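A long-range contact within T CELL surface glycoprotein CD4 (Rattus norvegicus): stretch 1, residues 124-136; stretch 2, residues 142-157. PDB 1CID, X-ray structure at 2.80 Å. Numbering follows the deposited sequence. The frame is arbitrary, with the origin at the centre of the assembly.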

ATOM      1  N   PRO A 124       6.437   4.342  -2.333  1.00 34.04           N
ATOM      2  CA  PRO A 124       6.347   5.656  -2.986  1.00 37.07           C
ATOM      3  C   PRO A 124       5.806   6.896  -2.272  1.00 39.47           C
ATOM      4  O   PRO A 124       4.597   7.310  -2.268  1.00 40.50           O
ATOM      5  CB  PRO A 124       5.485   5.425  -4.249  1.00 36.65           C
ATOM      6  CG  PRO A 124       4.787   4.114  -4.090  1.00 34.60           C
ATOM      7  CD  PRO A 124       5.583   3.348  -3.030  1.00 34.90           C
ATOM      8  N   THR A 125       6.841   7.555  -1.707  1.00 40.80           N
ATOM      9  CA  THR A 125       6.536   8.804  -0.968  1.00 42.12           C
ATOM     10  C   THR A 125       7.101  10.054  -1.626  1.00 43.49           C
ATOM     11  O   THR A 125       8.277   9.937  -2.030  1.00 43.36           O
ATOM     12  CB  THR A 125       7.001   8.689   0.552  1.00 40.84           C
ATOM     13  OG1 THR A 125       8.342   8.147   0.713  1.00 40.23           O
ATOM     14  CG2 THR A 125       5.912   7.942   1.316  1.00 39.96           C
ATOM     15  N   SER A 126       6.316  11.113  -1.639  1.00 45.18           N
ATOM     16  CA  SER A 126       6.771  12.437  -2.102  1.00 49.51           C
ATOM     17  C   SER A 126       7.855  12.934  -1.144  1.00 51.23           C
ATOM     18  O   SER A 126       7.809  12.476  -0.001  1.00 51.46           O
ATOM     19  CB  SER A 126       5.720  13.516  -1.936  1.00 51.51           C
ATOM     20  OG  SER A 126       4.459  13.530  -2.527  1.00 56.39           O
ATOM     21  N   PRO A 127       8.699  13.879  -1.461  1.00 54.18           N
ATOM     22  CA  PRO A 127       9.717  14.494  -0.579  1.00 54.48           C
ATOM     23  C   PRO A 127       9.198  15.718   0.200  1.00 53.61           C
ATOM     24  O   PRO A 127       9.920  16.450   0.900  1.00 52.38           O
ATOM     25  CB  PRO A 127      10.852  14.795  -1.561  1.00 55.65           C
ATOM     26  CG  PRO A 127      10.014  15.416  -2.703  1.00 56.88           C
ATOM     27  CD  PRO A 127       8.795  14.475  -2.817  1.00 55.84           C
ATOM     28  N   LYS A 128       7.928  16.021   0.068  1.00 54.15           N
ATOM     29  CA  LYS A 128       7.130  16.993   0.827  1.00 56.16           C
ATOM     30  C   LYS A 128       6.183  16.061   1.661  1.00 55.73           C
ATOM     31  O   LYS A 128       4.924  16.081   1.724  1.00 56.74           O
ATOM     32  CB  LYS A 128       6.347  17.971  -0.017  1.00 57.99           C
ATOM     33  CG  LYS A 128       5.503  17.202  -1.043  1.00 59.54           C
ATOM     34  CD  LYS A 128       4.438  18.104  -1.639  1.00 62.48           C
ATOM     35  CE  LYS A 128       4.371  17.785  -3.143  1.00 66.47           C
ATOM     36  NZ  LYS A 128       5.678  18.179  -3.788  1.00 69.15           N
ATOM     37  N   MET A 129       6.835  15.076   2.287  1.00 53.44           N
ATOM     38  CA  MET A 129       6.283  13.998   3.130  1.00 51.07           C
ATOM     39  C   MET A 129       7.241  13.820   4.345  1.00 48.30           C
ATOM     40  O   MET A 129       8.462  13.649   4.077  1.00 51.01           O
ATOM     41  CB  MET A 129       6.033  12.625   2.480  1.00 52.52           C
ATOM     42  CG  MET A 129       4.580  12.484   2.088  1.00 54.23           C
ATOM     43  SD  MET A 129       4.209  11.059   0.987  1.00 57.33           S
ATOM     44  CE  MET A 129       2.578  11.662   0.434  1.00 54.76           C
ATOM     45  N   ARG A 130       6.633  13.921   5.547  1.00 40.10           N
ATOM     46  CA  ARG A 130       7.506  13.768   6.727  1.00 32.87           C
ATOM     47  C   ARG A 130       6.851  12.798   7.684  1.00 28.07           C
ATOM     48  O   ARG A 130       5.646  12.665   7.496  1.00 29.73           O
ATOM     49  CB  ARG A 130       7.852  15.084   7.344  1.00 31.51           C
ATOM     50  CG  ARG A 130       6.695  16.056   7.244  1.00 29.22           C
ATOM     51  CD  ARG A 130       7.178  17.490   7.108  1.00 29.79           C
ATOM     52  NE  ARG A 130       8.160  17.771   8.114  1.00 28.82           N
ATOM     53  CZ  ARG A 130       9.299  18.398   8.154  1.00 32.41           C
ATOM     54  NH1 ARG A 130       9.649  18.982   7.037  1.00 33.74           N
ATOM     55  NH2 ARG A 130      10.189  18.495   9.173  1.00 37.13           N
ATOM     56  N   LEU A 131       7.648  12.232   8.519  1.00 22.86           N
ATOM     57  CA  LEU A 131       7.201  11.270   9.516  1.00 20.89           C
ATOM     58  C   LEU A 131       7.252  11.986  10.890  1.00 20.90           C
ATOM     59  O   LEU A 131       8.128  12.830  11.173  1.00 20.83           O
ATOM     60  CB  LEU A 131       8.158  10.115   9.448  1.00 20.71           C
ATOM     61  CG  LEU A 131       7.922   8.751   8.817  1.00 17.50           C
ATOM     62  CD1 LEU A 131       8.992   7.794   9.317  1.00 17.36           C
ATOM     63  CD2 LEU A 131       6.521   8.244   9.097  1.00 12.28           C
ATOM     64  N   ILE A 132       6.269  11.606  11.663  1.00 18.51           N
ATOM     65  CA  ILE A 132       6.033  12.238  12.944  1.00 17.97           C
ATOM     66  C   ILE A 132       5.686  11.223  14.003  1.00 18.29           C
ATOM     67  O   ILE A 132       4.746  10.453  13.800  1.00 19.01           O
ATOM     68  CB  ILE A 132       4.821  13.196  12.627  1.00 17.23           C
ATOM     69  CG1 ILE A 132       5.195  14.290  11.579  1.00 14.13           C
ATOM     70  CG2 ILE A 132       4.187  13.858  13.859  1.00 16.21           C
ATOM     71  CD1 ILE A 132       3.799  14.665  10.929  1.00 15.47           C
ATOM     72  N   LEU A 133       6.378  11.278  15.103  1.00 18.83           N
ATOM     73  CA  LEU A 133       6.168  10.453  16.304  1.00 18.36           C
ATOM     74  C   LEU A 133       5.680  11.489  17.334  1.00 21.17           C
ATOM     75  O   LEU A 133       6.340  12.489  17.547  1.00 22.26           O
ATOM     76  CB  LEU A 133       7.410   9.664  16.665  1.00 11.24           C
ATOM     77  CG  LEU A 133       7.477   8.184  16.327  1.00  7.92           C
ATOM     78  CD1 LEU A 133       8.778   7.663  16.751  1.00  7.28           C
ATOM     79  CD2 LEU A 133       6.353   7.420  17.004  1.00  3.31           C
ATOM     80  N   LYS A 134       4.523  11.413  17.893  1.00 23.02           N
ATOM     81  CA  LYS A 134       3.768  12.181  18.809  1.00 24.11           C
ATOM     82  C   LYS A 134       3.243  11.304  19.956  1.00 29.09           C
ATOM     83  O   LYS A 134       3.201  10.069  19.856  1.00 31.25           O
ATOM     84  CB  LYS A 134       2.432  12.457  18.206  1.00 21.22           C
ATOM     85  CG  LYS A 134       2.065  13.837  17.725  1.00 16.80           C
ATOM     86  CD  LYS A 134       0.596  13.585  18.046  1.00 15.51           C
ATOM     87  CE  LYS A 134      -0.223  14.304  17.085  1.00 22.19           C
ATOM     88  NZ  LYS A 134       0.057  15.695  16.610  1.00 23.96           N
ATOM     89  N   GLN A 135       2.806  11.997  21.001  1.00 32.90           N
ATOM     90  CA  GLN A 135       2.259  11.214  22.157  1.00 34.64           C
ATOM     91  C   GLN A 135       0.781  11.135  21.813  1.00 34.45           C
ATOM     92  O   GLN A 135       0.378  12.170  21.253  1.00 32.51           O
ATOM     93  CB  GLN A 135       2.543  11.843  23.500  1.00 36.54           C
ATOM     94  CG  GLN A 135       3.262  10.904  24.453  1.00 39.94           C
ATOM     95  CD  GLN A 135       4.186  11.682  25.334  1.00 42.30           C
ATOM     96  OE1 GLN A 135       4.600  12.799  24.979  1.00 45.77           O
ATOM     97  NE2 GLN A 135       4.447  11.040  26.463  1.00 45.02           N
ATOM     98  N   GLU A 136       0.044  10.098  22.089  1.00 36.54           N
ATOM     99  CA  GLU A 136      -1.317  10.052  21.676  1.00 40.33           C
ATOM    100  C   GLU A 136      -2.014  11.381  21.445  1.00 43.41           C
ATOM    101  O   GLU A 136      -2.410  11.462  20.225  1.00 47.91           O
ATOM    102  CB  GLU A 136      -2.336   9.353  22.541  1.00 42.10           C
ATOM    103  CG  GLU A 136      -3.507   8.850  21.642  1.00 47.61           C
ATOM    104  CD  GLU A 136      -4.326   7.828  22.370  1.00 51.05           C
ATOM    105  OE1 GLU A 136      -3.922   7.431  23.463  1.00 53.52           O
ATOM    106  OE2 GLU A 136      -5.385   7.477  21.799  1.00 51.85           O
ATOM    107  N   VAL A 142       9.104  14.455  17.426  1.00 27.31           N
ATOM    108  CA  VAL A 142       9.970  14.354  16.259  1.00 26.02           C
ATOM    109  C   VAL A 142       9.168  14.600  14.984  1.00 24.07           C
ATOM    110  O   VAL A 142       8.072  14.038  14.984  1.00 23.13           O
ATOM    111  CB  VAL A 142      10.493  12.914  16.145  1.00 27.29           C
ATOM    112  CG1 VAL A 142      11.294  12.583  14.879  1.00 27.92           C
ATOM    113  CG2 VAL A 142      11.287  12.542  17.392  1.00 28.20           C
ATOM    114  N   SER A 143       9.634  15.293  14.011  1.00 24.46           N
ATOM    115  CA  SER A 143       8.925  15.513  12.731  1.00 25.71           C
ATOM    116  C   SER A 143      10.146  15.607  11.827  1.00 29.10           C
ATOM    117  O   SER A 143      10.746  16.638  11.662  1.00 29.89           O
ATOM    118  CB  SER A 143       8.131  16.692  12.557  1.00 23.49           C
ATOM    119  OG  SER A 143       7.610  17.317  11.454  1.00 25.01           O
ATOM    120  N   ARG A 144      10.549  14.466  11.350  1.00 35.25           N
ATOM    121  CA  ARG A 144      11.752  14.417  10.459  1.00 39.79           C
ATOM    122  C   ARG A 144      11.224  14.148   9.050  1.00 40.69           C
ATOM    123  O   ARG A 144      10.155  13.527   8.826  1.00 40.84           O
ATOM    124  CB  ARG A 144      12.837  13.438  10.937  1.00 43.55           C
ATOM    125  CG  ARG A 144      13.930  14.074  11.766  1.00 53.07           C
ATOM    126  CD  ARG A 144      14.238  13.630  13.145  1.00 60.11           C
ATOM    127  NE  ARG A 144      14.762  12.286  13.174  1.00 69.02           N
ATOM    128  CZ  ARG A 144      15.176  11.416  14.105  1.00 72.74           C
ATOM    129  NH1 ARG A 144      15.153  11.761  15.403  1.00 74.70           N
ATOM    130  NH2 ARG A 144      15.649  10.169  13.835  1.00 74.96           N
ATOM    131  N   GLN A 145      12.009  14.654   8.137  1.00 42.08           N
ATOM    132  CA  GLN A 145      11.643  14.453   6.711  1.00 44.38           C
ATOM    133  C   GLN A 145      12.479  13.375   6.014  1.00 44.33           C
ATOM    134  O   GLN A 145      13.199  13.505   5.009  1.00 46.72           O
ATOM    135  CB  GLN A 145      11.795  15.858   6.215  1.00 47.17           C
ATOM    136  CG  GLN A 145      11.182  16.077   4.861  1.00 49.72           C
ATOM    137  CD  GLN A 145      11.451  17.551   4.546  1.00 51.94           C
ATOM    138  OE1 GLN A 145      10.435  18.226   4.367  1.00 51.90           O
ATOM    139  NE2 GLN A 145      12.712  18.016   4.496  1.00 53.86           N
ATOM    140  N   GLU A 146      12.358  12.205   6.569  1.00 42.87           N
ATOM    141  CA  GLU A 146      12.934  10.937   6.312  1.00 42.55           C
ATOM    142  C   GLU A 146      11.901   9.815   6.347  1.00 41.44           C
ATOM    143  O   GLU A 146      10.674  10.027   6.412  1.00 40.62           O
ATOM    144  CB  GLU A 146      13.989  10.632   7.332  1.00 48.68           C
ATOM    145  CG  GLU A 146      15.151  11.577   7.520  1.00 59.92           C
ATOM    146  CD  GLU A 146      15.811  11.329   8.869  1.00 68.56           C
ATOM    147  OE1 GLU A 146      15.277  11.593   9.970  1.00 73.12           O
ATOM    148  OE2 GLU A 146      16.958  10.788   8.808  1.00 72.68           O
ATOM    149  N   LYS A 147      12.489   8.613   6.191  1.00 39.76           N
ATOM    150  CA  LYS A 147      11.640   7.419   6.068  1.00 38.43           C
ATOM    151  C   LYS A 147      11.747   6.545   7.292  1.00 37.74           C
ATOM    152  O   LYS A 147      10.978   5.564   7.417  1.00 37.55           O
ATOM    153  CB  LYS A 147      11.938   6.694   4.770  1.00 42.11           C
ATOM    154  CG  LYS A 147      11.152   7.009   3.489  1.00 43.65           C
ATOM    155  CD  LYS A 147      11.400   6.037   2.319  1.00 41.26           C
ATOM    156  CE  LYS A 147      10.238   6.251   1.339  1.00 43.22           C
ATOM    157  NZ  LYS A 147      10.154   5.053   0.456  1.00 42.67           N
ATOM    158  N   VAL A 148      12.663   6.898   8.168  1.00 36.65           N
ATOM    159  CA  VAL A 148      12.639   6.173   9.434  1.00 36.39           C
ATOM    160  C   VAL A 148      13.034   7.163  10.535  1.00 36.29           C
ATOM    161  O   VAL A 148      14.180   7.644  10.498  1.00 38.06           O
ATOM    162  CB  VAL A 148      13.366   4.881   9.288  1.00 36.14           C
ATOM    163  CG1 VAL A 148      14.837   5.041   9.072  1.00 39.04           C
ATOM    164  CG2 VAL A 148      13.176   4.096  10.586  1.00 39.29           C
ATOM    165  N   ILE A 149      12.080   7.479  11.423  1.00 34.65           N
ATOM    166  CA  ILE A 149      12.433   8.333  12.552  1.00 33.59           C
ATOM    167  C   ILE A 149      12.467   7.469  13.806  1.00 35.72           C
ATOM    168  O   ILE A 149      11.763   6.483  13.747  1.00 37.33           O
ATOM    169  CB  ILE A 149      11.466   9.493  12.728  1.00 29.72           C
ATOM    170  CG1 ILE A 149      10.084   8.866  12.870  1.00 28.26           C
ATOM    171  CG2 ILE A 149      11.825  10.299  11.481  1.00 28.42           C
ATOM    172  CD1 ILE A 149       8.925   9.884  12.855  1.00 32.27           C
ATOM    173  N   GLN A 150      13.192   7.923  14.782  1.00 38.61           N
ATOM    174  CA  GLN A 150      13.395   7.142  16.021  1.00 42.16           C
ATOM    175  C   GLN A 150      13.185   8.021  17.229  1.00 43.19           C
ATOM    176  O   GLN A 150      13.379   9.219  17.007  1.00 44.66           O
ATOM    177  CB  GLN A 150      14.799   6.550  15.870  1.00 43.95           C
ATOM    178  CG  GLN A 150      15.288   5.462  16.774  1.00 51.45           C
ATOM    179  CD  GLN A 150      16.328   6.035  17.726  1.00 58.97           C
ATOM    180  OE1 GLN A 150      15.925   6.798  18.647  1.00 63.10           O
ATOM    181  NE2 GLN A 150      17.622   5.741  17.492  1.00 60.32           N
ATOM    182  N   VAL A 151      12.799   7.528  18.385  1.00 44.06           N
ATOM    183  CA  VAL A 151      12.613   8.303  19.609  1.00 43.69           C
ATOM    184  C   VAL A 151      13.254   7.492  20.766  1.00 44.93           C
ATOM    185  O   VAL A 151      13.011   6.338  21.064  1.00 44.43           O
ATOM    186  CB  VAL A 151      11.236   8.805  20.050  1.00 42.64           C
ATOM    187  CG1 VAL A 151      11.004   9.212  21.516  1.00 40.79           C
ATOM    188  CG2 VAL A 151      10.822  10.021  19.210  1.00 43.82           C
ATOM    189  N   GLN A 152      14.079   8.329  21.374  1.00 47.78           N
ATOM    190  CA  GLN A 152      14.854   7.935  22.553  1.00 49.23           C
ATOM    191  C   GLN A 152      14.003   8.061  23.830  1.00 47.37           C
ATOM    192  O   GLN A 152      13.294   9.036  24.206  1.00 45.64           O
ATOM    193  CB  GLN A 152      16.196   8.656  22.550  1.00 55.81           C
ATOM    194  CG  GLN A 152      17.290   7.632  22.277  1.00 64.43           C
ATOM    195  CD  GLN A 152      17.363   6.295  23.007  1.00 68.71           C
ATOM    196  OE1 GLN A 152      17.431   6.222  24.255  1.00 70.99           O
ATOM    197  NE2 GLN A 152      17.363   5.134  22.296  1.00 69.45           N
ATOM    198  N   ALA A 153      14.121   6.884  24.440  1.00 45.46           N
ATOM    199  CA  ALA A 153      13.456   6.538  25.679  1.00 45.07           C
ATOM    200  C   ALA A 153      12.098   7.220  25.807  1.00 43.36           C
ATOM    201  O   ALA A 153      11.879   8.137  26.615  1.00 46.32           O
ATOM    202  CB  ALA A 153      14.314   6.833  26.907  1.00 46.03           C
ATOM    203  N   PRO A 154      11.173   6.729  25.033  1.00 39.68           N
ATOM    204  CA  PRO A 154       9.820   7.245  25.073  1.00 38.35           C
ATOM    205  C   PRO A 154       9.163   7.134  26.435  1.00 37.68           C
ATOM    206  O   PRO A 154       9.323   6.109  27.116  1.00 38.50           O
ATOM    207  CB  PRO A 154       9.125   6.292  24.129  1.00 38.80           C
ATOM    208  CG  PRO A 154       9.965   5.023  24.300  1.00 39.02           C
ATOM    209  CD  PRO A 154      11.366   5.609  24.107  1.00 39.37           C
ATOM    210  N   GLU A 155       8.415   8.131  26.808  1.00 35.85           N
ATOM    211  CA  GLU A 155       7.630   8.113  28.009  1.00 36.63           C
ATOM    212  C   GLU A 155       6.606   7.034  27.807  1.00 37.88           C
ATOM    213  O   GLU A 155       6.135   6.903  26.690  1.00 40.88           O
ATOM    214  CB  GLU A 155       6.858   9.437  28.185  1.00 37.43           C
ATOM    215  CG  GLU A 155       7.989  10.334  28.787  1.00 41.42           C
ATOM    216  CD  GLU A 155       8.425  11.155  27.614  1.00 44.24           C
ATOM    217  OE1 GLU A 155       7.470  11.968  27.539  1.00 45.57           O
ATOM    218  OE2 GLU A 155       9.398  11.006  26.901  1.00 47.16           O
ATOM    219  N   ALA A 156       6.195   6.237  28.750  1.00 38.49           N
ATOM    220  CA  ALA A 156       5.162   5.220  28.641  1.00 35.34           C
ATOM    221  C   ALA A 156       3.904   5.940  28.149  1.00 36.22           C
ATOM    222  O   ALA A 156       3.827   7.133  28.514  1.00 37.32           O
ATOM    223  CB  ALA A 156       4.825   4.749  30.016  1.00 31.76           C
ATOM    224  N   GLY A 157       3.044   5.180  27.441  1.00 37.31           N
ATOM    225  CA  GLY A 157       1.770   5.778  26.900  1.00 35.59           C
ATOM    226  C   GLY A 157       1.380   5.409  25.458  1.00 33.39           C
ATOM    227  O   GLY A 157       1.964   4.453  24.886  1.00 35.82           O
TER
HETATM  228  O   HOH W   1       8.464  10.694   4.162  1.00 50.12           O

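What holds the two backbones together? Strand 129-135 runs antiparallel to strand 142-144, at 165° between their directions. Leu131 and Arg144 form a hydrogen-bonded pair: Leu131 N gives to Arg144 O at 2.8 Å, and Arg144 N returns to Leu131 O at 2.9 Å. Two residues on, Leu133 N reaches Val142 O at 3.2 Å, while the return bond from Val142 N to Leu133 O, 3.4 Å, is weak. Between these pairs Ile132 faces Ser143 without such bonds; there the CA atoms close to 4.4 Å, and Ser143 CA lies 3.2 Å from Leu131 O in a CA-H...O contact.

Why do Leu131 and Leu133 lose so much surface? Alternation along the strand sends both side chains to the same face of the sheet, and the axis of strand 148-152 comes within 7.4 Å of the axis of strand 129-135. Ile149 points its CB toward stretch 1, and its CD1 lies 3.5 Å from Leu131 CB and 4.1 Å from Leu133 CB, so one methyl group serves both leucines. Further along, Leu133 CD1 meets Val151 CG2 at 4.0 Å. All four residues are buried, and their contacts with one another are part of that packing.

How does Arg130 use its long side chain? Its guanidinium reaches Ser143 twice: Arg130 NH2 donates to Ser143 O at 3.2 Å, near the plane of the group, and Arg130 NE makes a weak hydrogen bond to Ser143 OG at 3.4 Å. Gln145 CB covers one face of the guanidinium, adding an aliphatic contact to the polar ones.

What ties the stretches beyond the bridged pairs? Gln135 NE2 makes a weak hydrogen bond to Glu155 OE1, 3.3 Å away, two residues past the last bridged leucine. Near the other end a water bridges the stretches, donating to Glu146 O at 3.2 Å and, weakly, to Met129 O at 3.0 Å.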